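Local atomic coordinates of deoxyhypusine synthase, putative (Entamoeba histolytica, PDB entry 7L9R), a protein that probably transfers the aminobutyl group of spermidine to a lysine of the translation factor eIF5A in an NAD-dependent reaction, forming deoxyhypusine. Residues A57-N62 with I337-T341; H112-D116 with F342-R347; K167-K171 with T229-L234; P186-L192 with M243-D249. One frame throughout, in Å; residues are numbered along the deposited sequence.

From the N terminus, helix 51-66 meets the end of helix 330-339 in contact 1, closing a loop over most of the chain. The loop 112-116 meets the segment after that same helix, 342-347, so contact 2 crosses contact 1. The two touch: Asn62 of contact 1 bonds to Thr345 of contact 2. Contacts 3 and 4 both fall within these long loops and cross each other. Helix 160-179 takes helix 226-237, and the start of helix 189-200 takes the approach to helix 247-258. Contacts 1 and 2 tie down the C-terminal region near the second subunit, whereas 3 and 4 lie across the chain's centre, by the third.

Contact 1 of 4, residues A57-N62 with I337-T341; sequences AINIIN and IVSKT
Two helices of the Rossmann-like alpha/beta fold meet here: Ile58, Ile61 and Asn62 of helix 51-66 face Ile337 in the last turn of helix 330-339 and Thr341 just after it. Ile337 lies at the upstream end of the contact. Its CG1 touches CG1 of Ile58 at 4.0 Å, and its CG2 meets CD1 of Ile61 at 3.8 Å. The Ile61 and Ile337 side chains cross at about a right angle.

Thr341 fills the downstream end. Its methyl CG2 reaches in between Ile58 and Asn62, 3.7 Å from Ile58 CG2 and 3.4 Å from the backbone Ile58 O. Its CB rests on Ile61 CG2. With chi1 at 55°, Thr341 OG1 turns back over its own chain and donates to Ile337 O at 2.7 Å. That carbonyl also takes Lys340 N, from the opposite face of its plane. The threonine thus occupies a carbonyl of the helix's last turn while its methyl packs against the other helix.

Polar grip across the contact is slight. Asn62 ND2 gives a weak bond to Lys340 O at 3.3 Å, though a fairly straight one at 166°. Asn62 OD1 sits over Thr341 CA and finds its stronger partner in Thr345 OG1. The amine of Lys340 leads away to Asn42. Beneath, Ala57 and Ile60 pack on strands 322-327 and 289-294. The arrangement is one of neighbouring helices on a parallel sheet, whose 3-2-1-4-5-6 strand order is that of the Rossmann fold.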
loop_
_atom_site.group_PDB
_atom_site.type_symbol
_atom_site.label_atom_id
_atom_site.label_comp_id
_atom_site.label_asym_id
_atom_site.label_seq_id
_atom_site.Cartn_x
_atom_site.Cartn_y
_atom_site.Cartn_z
ATOM N N ALA B 57 5.538 13.686 -17.521
ATOM C CA ALA B 57 6.399 12.599 -17.977
ATOM C C ALA B 57 6.626 12.674 -19.483
ATOM O O ALA B 57 7.752 12.485 -19.959
ATOM C CB ALA B 57 5.802 11.248 -17.579
ATOM N N ILE B 58 5.571 12.968 -20.250
ATOM C CA ILE B 58 5.730 13.101 -21.698
ATOM C C ILE B 58 6.639 14.279 -22.025
ATOM O O ILE B 58 7.518 14.184 -22.890
ATOM C CB ILE B 58 4.358 13.236 -22.383
ATOM C CG1 ILE B 58 3.611 11.904 -22.332
ATOM C CG2 ILE B 58 4.514 13.724 -23.831
ATOM C CD1 ILE B 58 2.114 12.048 -22.440
ATOM N N ASN B 59 6.453 15.405 -21.329
ATOM C CA ASN B 59 7.303 16.564 -21.581
ATOM C C ASN B 59 8.761 16.271 -21.240
ATOM O O ASN B 59 9.668 16.643 -21.994
ATOM C CB ASN B 59 6.796 17.772 -20.793
ATOM C CG ASN B 59 5.418 18.229 -21.247
ATOM O OD1 ASN B 59 5.012 17.987 -22.388
ATOM N ND2 ASN B 59 4.698 18.913 -20.362
ATOM N N ILE B 60 9.003 15.581 -20.122
ATOM C CA ILE B 60 10.373 15.347 -19.672
ATOM C C ILE B 60 11.098 14.385 -20.610
ATOM O O ILE B 60 12.283 14.572 -20.910
ATOM C CB ILE B 60 10.373 14.843 -18.215
ATOM C CG1 ILE B 60 9.972 15.974 -17.264
ATOM C CG2 ILE B 60 11.740 14.287 -17.820
ATOM C CD1 ILE B 60 9.669 15.509 -15.852
ATOM N N ILE B 61 10.406 13.347 -21.089
ATOM C CA ILE B 61 11.048 12.388 -21.986
ATOM C C ILE B 61 11.407 13.053 -23.309
ATOM O O ILE B 61 12.508 12.853 -23.836
ATOM C CB ILE B 61 10.154 11.148 -22.184
ATOM C CG1 ILE B 61 10.148 10.295 -20.914
ATOM C CG2 ILE B 61 10.646 10.302 -23.353
ATOM C CD1 ILE B 61 9.155 9.148 -20.942
ATOM N N ASN B 62 10.507 13.880 -23.851
ATOM C CA ASN B 62 10.835 14.608 -25.077
ATOM C C ASN B 62 12.018 15.542 -24.877
ATOM O O ASN B 62 12.797 15.765 -25.812
ATOM C CB ASN B 62 9.620 15.391 -25.573
ATOM C CG ASN B 62 8.599 14.511 -26.252
ATOM O OD1 ASN B 62 8.946 13.539 -26.923
ATOM N ND2 ASN B 62 7.328 14.831 -26.063
ATOM N N ILE B 337 2.450 6.852 -23.350
ATOM C CA ILE B 337 3.530 7.830 -23.276
ATOM C C ILE B 337 4.474 7.677 -24.463
ATOM O O ILE B 337 4.925 8.670 -25.045
ATOM C CB ILE B 337 4.270 7.703 -21.928
ATOM C CG1 ILE B 337 3.387 8.222 -20.789
ATOM C CG2 ILE B 337 5.605 8.435 -21.957
ATOM C CD1 ILE B 337 3.942 7.945 -19.395
ATOM N N VAL B 338 4.783 6.434 -24.840
ATOM C CA VAL B 338 5.644 6.188 -25.994
ATOM C C VAL B 338 5.053 6.816 -27.252
ATOM O O VAL B 338 5.768 7.432 -28.051
ATOM C CB VAL B 338 5.870 4.674 -26.164
ATOM C CG1 VAL B 338 6.438 4.355 -27.547
ATOM C CG2 VAL B 338 6.794 4.153 -25.066
ATOM N N SER B 339 3.735 6.702 -27.430
ATOM C CA SER B 339 3.102 7.237 -28.632
ATOM C C SER B 339 3.219 8.753 -28.728
ATOM O O SER B 339 3.141 9.298 -29.835
ATOM C CB SER B 339 1.629 6.838 -28.681
ATOM O OG SER B 339 0.873 7.614 -27.771
ATOM N N LYS B 340 3.411 9.443 -27.601
ATOM C CA LYS B 340 3.564 10.892 -27.579
ATOM C C LYS B 340 5.018 11.327 -27.445
ATOM O O LYS B 340 5.286 12.531 -27.381
ATOM C CB LYS B 340 2.740 11.497 -26.432
ATOM C CG LYS B 340 1.263 11.111 -26.446
ATOM C CD LYS B 340 0.495 11.825 -27.544
ATOM C CE LYS B 340 -0.975 11.431 -27.520
ATOM N NZ LYS B 340 -1.774 12.185 -28.539
ATOM N N THR B 341 5.962 10.381 -27.396
ATOM C CA THR B 341 7.373 10.718 -27.239
ATOM C C THR B 341 8.251 9.947 -28.220
ATOM O O THR B 341 8.557 10.446 -29.306
ATOM C CB THR B 341 7.838 10.450 -25.804
ATOM O OG1 THR B 341 7.548 9.093 -25.455
ATOM C CG2 THR B 341 7.142 11.386 -24.819
#

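Contact 2 of 4, residues H112-D116 with F342-R347; sequences HKCVD and FAVTKR
Two irregular segments approach with Cys114 and Phe342 nearest, 6.8 Å between their CA atoms. The first leaves helix 102-111 through a Schellman motif, in which Lys113 takes positive phi (57°) and Cys114 N bonds back to Leu109 O. It then leads into strand 117-120 of the Rossmann-like sheet. The second follows helix 330-339.

The contact has an apolar half and a charged half. In the apolar half, Phe342 meets Cys114 obliquely with CD1 and CE1: CD1 lies 3.4 Å from Cys114 CB, and CE1 is close to the Cys114 carbonyl oxygen. The sulfur stands obliquely to the ring, 5.0 Å from its centroid, in a sulfur-aromatic contact. Val115 CG1 comes within 4.3 Å of Phe342 CZ. Ile61 and Leu65 of helix 51-66 and Leu109 also pack on this ring, so it joins the two helices and the turn.

The charged half belongs to Arg347. Its chain is stretched from CG to NE, which carries the guanidinium past Cys114 to Asp116. NH1 and NH2 grip the carboxylate end-on, one to each oxygen, but the two planes are 46° apart, so the fork is twisted. NH2 reaches the syn lone pair of Asp116 OD2, which also accepts from Ile89 N. NH2 further donates to Cys87 O. These bonds fasten the C-terminal segment to the start of strand 87-93. NH1 meets Asp116 OD1 at 3.0 Å from above the carboxylate plane, and the same nitrogen donates to Lys113 O, also at 3.0 Å, nearly within the guanidinium plane.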
loop_
_atom_site.group_PDB
_atom_site.type_symbol
_atom_site.label_atom_id
_atom_site.label_comp_id
_atom_site.label_asym_id
_atom_site.label_seq_id
_atom_site.Cartn_x
_atom_site.Cartn_y
_atom_site.Cartn_z
ATOM N N HIS B 112 15.282 0.840 -32.382
ATOM C CA HIS B 112 15.444 2.151 -32.993
ATOM C C HIS B 112 16.402 3.048 -32.226
ATOM O O HIS B 112 16.424 4.261 -32.463
ATOM C CB HIS B 112 14.078 2.817 -33.151
ATOM C CG HIS B 112 13.201 2.127 -34.149
ATOM N ND1 HIS B 112 13.372 2.271 -35.511
ATOM C CD2 HIS B 112 12.178 1.255 -33.988
ATOM C CE1 HIS B 112 12.477 1.534 -36.145
ATOM N NE2 HIS B 112 11.742 0.905 -35.244
ATOM N N LYS B 113 17.214 2.467 -31.335
ATOM C CA LYS B 113 18.265 3.191 -30.622
ATOM C C LYS B 113 17.707 4.381 -29.847
ATOM O O LYS B 113 18.370 5.410 -29.694
ATOM C CB LYS B 113 19.369 3.641 -31.579
ATOM C CG LYS B 113 20.004 2.505 -32.345
ATOM C CD LYS B 113 21.175 2.991 -33.189
ATOM C CE LYS B 113 21.799 1.845 -33.974
ATOM N NZ LYS B 113 22.998 2.272 -34.751
ATOM N N CYS B 114 16.494 4.213 -29.314
ATOM C CA CYS B 114 15.863 5.249 -28.506
ATOM C C CYS B 114 16.470 5.363 -27.120
ATOM O O CYS B 114 16.307 6.404 -26.472
ATOM C CB CYS B 114 14.368 4.969 -28.378
ATOM S SG CYS B 114 13.484 5.096 -29.936
ATOM N N VAL B 115 17.134 4.311 -26.637
ATOM C CA VAL B 115 17.783 4.318 -25.337
ATOM C C VAL B 115 19.197 3.777 -25.493
ATOM O O VAL B 115 19.532 3.114 -26.476
ATOM C CB VAL B 115 16.998 3.507 -24.285
ATOM C CG1 VAL B 115 15.561 4.002 -24.201
ATOM C CG2 VAL B 115 17.039 2.018 -24.608
ATOM N N ASP B 116 20.035 4.080 -24.507
ATOM C CA ASP B 116 21.446 3.721 -24.546
ATOM C C ASP B 116 21.810 2.579 -23.614
ATOM O O ASP B 116 22.738 1.822 -23.914
ATOM C CB ASP B 116 22.298 4.942 -24.197
ATOM C CG ASP B 116 22.026 6.113 -25.130
ATOM O OD1 ASP B 116 22.080 5.916 -26.365
ATOM O OD2 ASP B 116 21.741 7.224 -24.633
ATOM N N PHE B 342 8.671 8.737 -27.841
ATOM C CA PHE B 342 9.636 7.996 -28.652
ATOM C C PHE B 342 9.142 7.740 -30.069
ATOM O O PHE B 342 9.955 7.650 -30.997
ATOM C CB PHE B 342 9.978 6.660 -27.996
ATOM C CG PHE B 342 10.811 6.780 -26.761
ATOM C CD1 PHE B 342 12.150 7.124 -26.852
ATOM C CD2 PHE B 342 10.273 6.506 -25.512
ATOM C CE1 PHE B 342 12.937 7.217 -25.717
ATOM C CE2 PHE B 342 11.055 6.597 -24.369
ATOM C CZ PHE B 342 12.391 6.955 -24.474
ATOM N N ALA B 343 7.830 7.605 -30.260
ATOM C CA ALA B 343 7.299 7.237 -31.566
ATOM C C ALA B 343 7.125 8.426 -32.505
ATOM O O ALA B 343 6.921 8.213 -33.704
ATOM C CB ALA B 343 5.967 6.504 -31.399
ATOM N N VAL B 344 7.195 9.659 -32.002
ATOM C CA VAL B 344 7.036 10.843 -32.840
ATOM C C VAL B 344 8.212 11.808 -32.759
ATOM O O VAL B 344 8.403 12.603 -33.693
ATOM C CB VAL B 344 5.727 11.596 -32.516
ATOM C CG1 VAL B 344 4.528 10.860 -33.078
ATOM C CG2 VAL B 344 5.586 11.761 -30.994
ATOM N N THR B 345 9.009 11.796 -31.700
ATOM C CA THR B 345 10.050 12.797 -31.513
ATOM C C THR B 345 11.369 12.239 -32.031
ATOM O O THR B 345 11.806 11.171 -31.594
ATOM C CB THR B 345 10.182 13.179 -30.038
ATOM O OG1 THR B 345 8.946 13.732 -29.567
ATOM C CG2 THR B 345 11.286 14.208 -29.863
ATOM N N LYS B 346 11.995 12.955 -32.960
ATOM C CA LYS B 346 13.307 12.553 -33.454
ATOM C C LYS B 346 14.355 12.768 -32.367
ATOM O O LYS B 346 14.398 13.830 -31.737
ATOM C CB LYS B 346 13.668 13.347 -34.709
ATOM N N ARG B 347 15.198 11.761 -32.142
ATOM C CA ARG B 347 16.240 11.862 -31.127
ATOM C C ARG B 347 17.457 12.583 -31.694
ATOM O O ARG B 347 17.938 12.248 -32.782
ATOM C CB ARG B 347 16.642 10.480 -30.608
ATOM C CG ARG B 347 17.678 10.554 -29.503
ATOM C CD ARG B 347 18.054 9.201 -28.911
ATOM N NE ARG B 347 19.034 9.397 -27.847
ATOM C CZ ARG B 347 19.796 8.449 -27.321
ATOM N NH1 ARG B 347 19.705 7.188 -27.707
ATOM N NH2 ARG B 347 20.700 8.784 -26.406
#

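Contact 3 of 4, residues K167-K171 with T229-L234; sequences KQWLK and TCITEL
Cys230 is pressed into helix 160-179 among Lys167, Leu170 and Lys171, and this is the tight part of the contact. Its SG is 3.8 Å from both CA and CG of Lys167. Leu170 CB flanks the sulfur at 3.9 Å, and Lys171 CG meets Cys230 CB at 3.9 Å. Ile174, one turn on, also touches Cys230. The close fit continues with Leu234, whose CG meets Lys171 CG at 3.8 Å. The two side chains slide past each other in opposite directions, and Leu234 CD1 lies against the backbone oxygen of Lys171.

Toward solvent the packing gives way to charge. Glu233 comes up between two lysines of successive turns and holds one with each oxygen. Lys171, extended beyond CG, crosses it at about a right angle and places NZ 2.7 Å from Glu233 OE1, close to the C-O direction. Lys167 comes from one turn earlier. Its chain bends at chi2 and chi3 (-91°), which brings NZ to the syn lone pair of Glu233 OE2 at 3.0 Å. The carboxylate is therefore held from two directions, and the pair of positive charges would probably favour its ionised form. All three residues are partly exposed. The aliphatic part of Lys167 lies over the sulfur, and that of Lys171 lies against Cys230 CB and Leu234.

Helix 226-237 turns its other side, through Ile231 and Thr232, to the third subunit. The axes of segments 167-171 and 229-234 pass 9.7 Å apart at a crossing angle of -72°: a steep helix-helix crossing, apolar inside and closed at the rim by a salt-bridge network.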
loop_
_atom_site.group_PDB
_atom_site.type_symbol
_atom_site.label_atom_id
_atom_site.label_comp_id
_atom_site.label_asym_id
_atom_site.label_seq_id
_atom_site.Cartn_x
_atom_site.Cartn_y
_atom_site.Cartn_z
ATOM N N LYS B 167 14.870 -23.730 -20.660
ATOM C CA LYS B 167 15.954 -24.243 -19.825
ATOM C C LYS B 167 16.987 -24.991 -20.659
ATOM O O LYS B 167 18.196 -24.871 -20.420
ATOM C CB LYS B 167 15.400 -25.157 -18.727
ATOM C CG LYS B 167 14.709 -24.431 -17.587
ATOM C CD LYS B 167 14.977 -25.115 -16.255
ATOM C CE LYS B 167 13.915 -26.144 -15.926
ATOM N NZ LYS B 167 13.838 -26.408 -14.461
ATOM N N GLN B 168 16.527 -25.786 -21.630
ATOM C CA GLN B 168 17.455 -26.508 -22.494
ATOM C C GLN B 168 18.323 -25.539 -23.283
ATOM O O GLN B 168 19.542 -25.720 -23.381
ATOM C CB GLN B 168 16.689 -27.435 -23.438
ATOM N N TRP B 169 17.712 -24.486 -23.830
ATOM C CA TRP B 169 18.470 -23.469 -24.549
ATOM C C TRP B 169 19.512 -22.819 -23.646
ATOM O O TRP B 169 20.689 -22.713 -24.011
ATOM C CB TRP B 169 17.511 -22.417 -25.116
ATOM C CG TRP B 169 18.135 -21.466 -26.098
ATOM C CD1 TRP B 169 18.156 -21.591 -27.464
ATOM C CD2 TRP B 169 18.826 -20.245 -25.798
ATOM N NE1 TRP B 169 18.819 -20.528 -28.024
ATOM C CE2 TRP B 169 19.236 -19.685 -27.027
ATOM C CE3 TRP B 169 19.146 -19.577 -24.611
ATOM C CZ2 TRP B 169 19.946 -18.486 -27.102
ATOM C CZ3 TRP B 169 19.848 -18.388 -24.686
ATOM C CH2 TRP B 169 20.240 -17.853 -25.922
ATOM N N LEU B 170 19.093 -22.371 -22.459
ATOM C CA LEU B 170 20.031 -21.741 -21.535
ATOM C C LEU B 170 21.155 -22.692 -21.160
ATOM O O LEU B 170 22.315 -22.279 -21.040
ATOM C CB LEU B 170 19.302 -21.260 -20.282
ATOM C CG LEU B 170 18.312 -20.116 -20.483
ATOM C CD1 LEU B 170 17.483 -19.906 -19.229
ATOM C CD2 LEU B 170 19.051 -18.845 -20.869
ATOM N N LYS B 171 20.832 -23.970 -20.951
ATOM C CA LYS B 171 21.859 -24.924 -20.554
ATOM C C LYS B 171 22.849 -25.174 -21.685
ATOM O O LYS B 171 24.058 -25.279 -21.448
ATOM C CB LYS B 171 21.215 -26.229 -20.094
ATOM C CG LYS B 171 20.558 -26.143 -18.733
ATOM C CD LYS B 171 19.807 -27.418 -18.408
ATOM C CE LYS B 171 19.223 -27.366 -17.014
ATOM N NZ LYS B 171 18.433 -28.588 -16.703
ATOM N N THR B 229 18.909 -21.099 -11.894
ATOM C CA THR B 229 18.384 -22.457 -11.771
ATOM C C THR B 229 19.078 -23.410 -12.738
ATOM O O THR B 229 19.433 -24.535 -12.365
ATOM C CB THR B 229 16.876 -22.464 -12.026
ATOM O OG1 THR B 229 16.232 -21.544 -11.136
ATOM C CG2 THR B 229 16.298 -23.866 -11.825
ATOM N N CYS B 230 19.295 -22.970 -13.983
ATOM C CA CYS B 230 19.973 -23.815 -14.960
ATOM C C CYS B 230 21.418 -24.076 -14.568
ATOM O O CYS B 230 21.947 -25.164 -14.825
ATOM C CB CYS B 230 19.906 -23.177 -16.345
ATOM S SG CYS B 230 18.239 -23.087 -16.998
ATOM N N ILE B 231 22.081 -23.091 -13.958
ATOM C CA ILE B 231 23.424 -23.325 -13.439
ATOM C C ILE B 231 23.389 -24.403 -12.366
ATOM O O ILE B 231 24.219 -25.319 -12.356
ATOM C CB ILE B 231 24.028 -22.016 -12.902
ATOM C CG1 ILE B 231 24.382 -21.075 -14.049
ATOM C CG2 ILE B 231 25.243 -22.306 -12.015
ATOM C CD1 ILE B 231 24.826 -19.711 -13.586
ATOM N N THR B 232 22.407 -24.322 -11.463
ATOM C CA THR B 232 22.311 -25.271 -10.358
ATOM C C THR B 232 22.077 -26.687 -10.872
ATOM O O THR B 232 22.730 -27.638 -10.426
ATOM C CB THR B 232 21.178 -24.852 -9.421
ATOM O OG1 THR B 232 21.492 -23.594 -8.810
ATOM C CG2 THR B 232 20.962 -25.901 -8.342
ATOM N N GLU B 233 21.156 -26.840 -11.828
ATOM C CA GLU B 233 20.855 -28.163 -12.365
ATOM C C GLU B 233 22.026 -28.724 -13.160
ATOM O O GLU B 233 22.360 -29.908 -13.027
ATOM C CB GLU B 233 19.591 -28.098 -13.220
ATOM C CG GLU B 233 18.355 -27.741 -12.417
ATOM C CD GLU B 233 17.123 -27.559 -13.276
ATOM O OE1 GLU B 233 17.240 -27.632 -14.520
ATOM O OE2 GLU B 233 16.034 -27.352 -12.702
ATOM N N LEU B 234 22.677 -27.886 -13.973
ATOM C CA LEU B 234 23.846 -28.346 -14.716
ATOM C C LEU B 234 24.953 -28.805 -13.784
ATOM O O LEU B 234 25.659 -29.776 -14.078
ATOM C CB LEU B 234 24.368 -27.243 -15.630
ATOM C CG LEU B 234 23.782 -27.181 -17.027
ATOM C CD1 LEU B 234 24.316 -25.959 -17.745
ATOM C CD2 LEU B 234 24.174 -28.450 -17.759
#

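Contact 4 of 4, residues P186-L192 with M243-D249; sequences PFTPSQL and MVDLVQD
Phe187 and Val244 form a single parallel beta bridge, after which both segments turn into helices. Phe187 N donates to Met243 O at 3.2 Å, and Asp245 N to Phe187 O at 2.8 Å. The proline rings are the bumps that fit round this bridge. Pro186 lies against Met243: the methionine chain bends at chi3, so that its methyl CE curls back onto Pro186 CD at 3.5 Å. Asp245 CB touches the same ring farther along. Pro189 enters the hollow between Val244, Leu246 and Asp249. Its CG lies 3.9 Å from Leu246 CD1 and its CD the same distance from Val244 CG1. Thr188 CG2 pushes onto Gln248 CB at 3.5 Å, the two side chains crossing at about a right angle.

Thr188 begins helix 189-200 with a capping box. Its OG1 accepts from Gln191 N, while Gln191 OE1 returns a weak bond from Thr188 N. Asp245 caps helix 247-258 through Val247 N and Gln248 N, and its OD1 also accepts from Val244 N of the third subunit. The joint thus sits at a subunit interface.

Asp249 locks the first helix start to the second. Its OD1 takes both hydroxyls, Thr188 OG1 from above the carboxylate plane and Ser190 OG on the syn side. Asp249 OD2 uses its syn lone pair for Ser190 N, at 2.9 Å and 160°.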
loop_
_atom_site.group_PDB
_atom_site.type_symbol
_atom_site.label_atom_id
_atom_site.label_comp_id
_atom_site.label_asym_id
_atom_site.label_seq_id
_atom_site.Cartn_x
_atom_site.Cartn_y
_atom_site.Cartn_z
ATOM N N PRO B 186 36.130 -14.666 -15.314
ATOM C CA PRO B 186 34.669 -14.537 -15.254
ATOM C C PRO B 186 34.096 -13.558 -16.265
ATOM O O PRO B 186 34.742 -12.591 -16.681
ATOM C CB PRO B 186 34.417 -14.037 -13.826
ATOM C CG PRO B 186 35.696 -13.384 -13.423
ATOM C CD PRO B 186 36.787 -14.151 -14.099
ATOM N N PHE B 187 32.870 -13.854 -16.672
ATOM C CA PHE B 187 31.980 -13.024 -17.465
ATOM C C PHE B 187 31.143 -12.119 -16.561
ATOM O O PHE B 187 30.911 -12.421 -15.389
ATOM C CB PHE B 187 31.070 -13.915 -18.308
ATOM C CG PHE B 187 31.811 -14.746 -19.307
ATOM C CD1 PHE B 187 32.203 -14.203 -20.518
ATOM C CD2 PHE B 187 32.187 -16.045 -19.002
ATOM C CE1 PHE B 187 32.906 -14.964 -21.441
ATOM C CE2 PHE B 187 32.903 -16.809 -19.914
ATOM C CZ PHE B 187 33.259 -16.267 -21.136
ATOM N N THR B 188 30.687 -10.998 -17.116
ATOM C CA THR B 188 29.728 -10.183 -16.390
ATOM C C THR B 188 28.329 -10.446 -16.915
ATOM O O THR B 188 28.161 -11.012 -17.997
ATOM C CB THR B 188 30.060 -8.694 -16.522
ATOM O OG1 THR B 188 29.687 -8.231 -17.823
ATOM C CG2 THR B 188 31.539 -8.459 -16.307
ATOM N N PRO B 189 27.287 -10.072 -16.169
ATOM C CA PRO B 189 25.925 -10.256 -16.700
ATOM C C PRO B 189 25.700 -9.573 -18.038
ATOM O O PRO B 189 25.158 -10.196 -18.961
ATOM C CB PRO B 189 25.045 -9.669 -15.593
ATOM C CG PRO B 189 25.829 -9.915 -14.354
ATOM C CD PRO B 189 27.272 -9.722 -14.736
ATOM N N SER B 190 26.141 -8.321 -18.188
ATOM C CA SER B 190 25.913 -7.613 -19.445
ATOM C C SER B 190 26.611 -8.314 -20.606
ATOM O O SER B 190 26.078 -8.359 -21.722
ATOM C CB SER B 190 26.391 -6.164 -19.341
ATOM O OG SER B 190 27.803 -6.089 -19.453
ATOM N N GLN B 191 27.799 -8.880 -20.360
ATOM C CA GLN B 191 28.485 -9.634 -21.406
ATOM C C GLN B 191 27.723 -10.901 -21.774
ATOM O O GLN B 191 27.583 -11.223 -22.958
ATOM C CB GLN B 191 29.902 -9.998 -20.968
ATOM C CG GLN B 191 30.828 -8.826 -20.751
ATOM C CD GLN B 191 32.144 -9.262 -20.125
ATOM O OE1 GLN B 191 32.360 -10.452 -19.864
ATOM N NE2 GLN B 191 33.033 -8.301 -19.883
ATOM N N LEU B 192 27.237 -11.638 -20.771
ATOM C CA LEU B 192 26.450 -12.839 -21.037
ATOM C C LEU B 192 25.187 -12.507 -21.813
ATOM O O LEU B 192 24.756 -13.281 -22.678
ATOM C CB LEU B 192 26.096 -13.534 -19.718
ATOM C CG LEU B 192 27.270 -14.152 -18.946
ATOM C CD1 LEU B 192 26.792 -14.743 -17.632
ATOM C CD2 LEU B 192 27.968 -15.214 -19.786
ATOM N N MET B 243 31.790 -18.494 -14.111
ATOM C CA MET B 243 31.869 -17.526 -13.029
ATOM C C MET B 243 31.230 -16.222 -13.490
ATOM O O MET B 243 31.305 -15.861 -14.669
ATOM C CB MET B 243 33.319 -17.314 -12.612
ATOM C CG MET B 243 33.949 -18.589 -12.093
ATOM S SD MET B 243 35.678 -18.452 -11.615
ATOM C CE MET B 243 36.325 -17.460 -12.953
ATOM N N VAL B 244 30.586 -15.519 -12.562
ATOM C CA VAL B 244 29.864 -14.292 -12.881
ATOM C C VAL B 244 30.383 -13.183 -11.977
ATOM O O VAL B 244 30.176 -13.219 -10.757
ATOM C CB VAL B 244 28.344 -14.447 -12.732
ATOM C CG1 VAL B 244 27.653 -13.107 -12.931
ATOM C CG2 VAL B 244 27.802 -15.457 -13.738
ATOM N N ASP B 245 31.067 -12.207 -12.572
ATOM C CA ASP B 245 31.581 -11.058 -11.846
ATOM C C ASP B 245 30.605 -9.893 -11.933
ATOM O O ASP B 245 30.033 -9.620 -12.992
ATOM C CB ASP B 245 32.937 -10.614 -12.387
ATOM C CG ASP B 245 33.385 -9.287 -11.798
ATOM O OD1 ASP B 245 33.322 -9.133 -10.556
ATOM O OD2 ASP B 245 33.772 -8.387 -12.572
ATOM N N LEU B 246 30.422 -9.208 -10.807
ATOM C CA LEU B 246 29.549 -8.046 -10.755
ATOM C C LEU B 246 30.309 -6.726 -10.741
ATOM O O LEU B 246 29.710 -5.685 -11.027
ATOM C CB LEU B 246 28.646 -8.129 -9.513
ATOM C CG LEU B 246 27.159 -8.410 -9.753
ATOM C CD1 LEU B 246 26.935 -9.637 -10.645
ATOM C CD2 LEU B 246 26.439 -8.565 -8.411
ATOM N N VAL B 247 31.605 -6.735 -10.417
ATOM C CA VAL B 247 32.314 -5.472 -10.239
ATOM C C VAL B 247 32.494 -4.757 -11.575
ATOM O O VAL B 247 32.345 -3.531 -11.655
ATOM C CB VAL B 247 33.663 -5.697 -9.527
ATOM C CG1 VAL B 247 34.418 -4.374 -9.374
ATOM C CG2 VAL B 247 33.454 -6.342 -8.162
ATOM N N GLN B 248 32.808 -5.499 -12.644
ATOM C CA GLN B 248 33.032 -4.849 -13.932
ATOM C C GLN B 248 31.776 -4.149 -14.423
ATOM O O GLN B 248 31.847 -3.024 -14.929
ATOM C CB GLN B 248 33.501 -5.858 -14.976
ATOM C CG GLN B 248 34.930 -6.321 -14.834
ATOM C CD GLN B 248 35.209 -7.542 -15.689
ATOM O OE1 GLN B 248 35.263 -7.455 -16.927
ATOM N NE2 GLN B 248 35.369 -8.698 -15.036
ATOM N N ASP B 249 30.611 -4.782 -14.250
ATOM C CA ASP B 249 29.362 -4.135 -14.641
ATOM C C ASP B 249 29.082 -2.915 -13.770
ATOM O O ASP B 249 28.614 -1.884 -14.270
ATOM C CB ASP B 249 28.204 -5.135 -14.569
ATOM C CG ASP B 249 27.938 -5.835 -15.903
ATOM O OD1 ASP B 249 28.668 -5.575 -16.884
ATOM O OD2 ASP B 249 26.999 -6.657 -15.964
#